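Local coordinates for flagella basal body P-ring formation protein flgA (Salmonella typhimurium, PDB 3TEE) that takes part in assembly of the flagellar P-ring in the periplasm, probably as a chaperone or modulator of that process, at residues V176-T179 / I183-G186. Numbering follows the deposited sequence.
Sequences VRMT and IVSG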
loop_
_atom_site.group_PDB
_atom_site.type_symbol
_atom_site.label_atom_id
_atom_site.label_comp_id
_atom_site.label_asym_id
_atom_site.label_seq_id
_atom_site.Cartn_x
_atom_site.Cartn_y
_atom_site.Cartn_z
ATOM N N VAL A 176 -23.685 12.917 1.317
ATOM C CA VAL A 176 -24.949 12.312 0.924
ATOM C C VAL A 176 -26.025 13.371 0.922
ATOM O O VAL A 176 -26.257 14.028 1.943
ATOM C CB VAL A 176 -25.320 11.137 1.893
ATOM C CG1 VAL A 176 -26.640 10.491 1.502
ATOM C CG2 VAL A 176 -24.213 10.089 1.973
ATOM N N ARG A 177 -26.714 13.510 -0.211
ATOM C CA ARG A 177 -27.821 14.443 -0.276
ATOM C C ARG A 177 -29.087 13.702 0.180
ATOM O O ARG A 177 -29.459 12.676 -0.394
ATOM C CB ARG A 177 -27.964 15.004 -1.701
ATOM C CG ARG A 177 -29.086 16.005 -1.866
ATOM C CD ARG A 177 -29.291 16.359 -3.340
ATOM N NE ARG A 177 -30.321 17.389 -3.424
ATOM C CZ ARG A 177 -31.627 17.153 -3.436
ATOM N NH1 ARG A 177 -32.088 15.907 -3.477
ATOM N NH2 ARG A 177 -32.482 18.157 -3.436
ATOM N N MET A 178 -29.715 14.201 1.241
ATOM C CA MET A 178 -30.997 13.686 1.735
ATOM C C MET A 178 -32.094 14.202 0.792
ATOM O O MET A 178 -31.865 15.167 0.048
ATOM C CB MET A 178 -31.258 14.144 3.187
ATOM C CG MET A 178 -30.094 13.850 4.128
ATOM S SD MET A 178 -29.446 12.172 3.958
ATOM C CE MET A 178 -30.455 11.382 5.081
ATOM N N THR A 179 -33.278 13.572 0.820
ATOM C CA THR A 179 -34.402 13.916 -0.057
ATOM C C THR A 179 -34.785 15.407 -0.098
ATOM O O THR A 179 -35.123 15.908 -1.170
ATOM C CB THR A 179 -35.569 12.918 0.111
ATOM O OG1 THR A 179 -36.488 13.094 -0.969
ATOM C CG2 THR A 179 -36.287 13.057 1.459
ATOM N N ILE A 183 -27.367 18.123 3.116
ATOM C CA ILE A 183 -26.218 17.268 2.849
ATOM C C ILE A 183 -25.591 16.858 4.180
ATOM O O ILE A 183 -25.372 17.704 5.045
ATOM C CB ILE A 183 -25.187 17.901 1.882
ATOM C CG1 ILE A 183 -25.849 18.373 0.563
ATOM C CG2 ILE A 183 -24.021 16.919 1.583
ATOM C CD1 ILE A 183 -25.004 19.280 -0.237
ATOM N N VAL A 184 -25.378 15.560 4.351
ATOM C CA VAL A 184 -24.736 14.998 5.545
ATOM C C VAL A 184 -23.468 14.310 5.052
ATOM O O VAL A 184 -23.336 14.077 3.854
ATOM C CB VAL A 184 -25.656 14.071 6.405
ATOM C CG1 VAL A 184 -26.907 14.815 6.890
ATOM C CG2 VAL A 184 -26.028 12.777 5.676
ATOM N N SER A 185 -22.519 14.032 5.943
ATOM C CA SER A 185 -21.296 13.353 5.543
ATOM C C SER A 185 -20.882 12.329 6.596
ATOM O O SER A 185 -21.062 12.569 7.786
ATOM C CB SER A 185 -20.174 14.347 5.252
ATOM O OG SER A 185 -19.732 15.014 6.421
ATOM N N GLY A 186 -20.372 11.196 6.132
ATOM C CA GLY A 186 -19.914 10.116 6.997
ATOM C C GLY A 186 -18.906 9.201 6.334
ATOM O O GLY A 186 -18.442 9.463 5.223
#
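Val-176 and Val-184 form an antiparallel hydrogen-bonded pair of the beta hairpin made by strands 173-178 and 183-188; the axes of 176-178 and 183-186 come within 4.8 Å, their N-to-C directions 142° apart. Both bonds of the pair are nearly straight: Val-176 N donates to Val-184 O at 2.8 Å with an N-H...O angle of 161°, and Val-184 N returns a bond to Val-176 O at 3.0 Å and 168°. Val-176 O also receives the CA-H of Ile-183, 3.4 Å from Ile-183 CA. The next pair, Arg-177 with Ile-183, is non-hydrogen-bonded, and its side chains leave by the face opposite the valines, where Met-165 touches both. On the valine face, Val-176 is buried against Val-147 and Val-149 of strand 146-152 and Ile-194 of strand 194-197; these contacts set the hairpin against two other strands of the same mixed sheet. Val-184 also reaches Val-149, and adds Ile-196. Val-184 CG2, set between its backbone N and carbonyl carbon, lies 4.2 Å from Val-176 CB. Met-178, bent at chi2 and chi3, brings its sulfur alongside the same methyl, the two side chains crossing near a right angle with Met-178 SD 3.9 Å from Val-184 CG2.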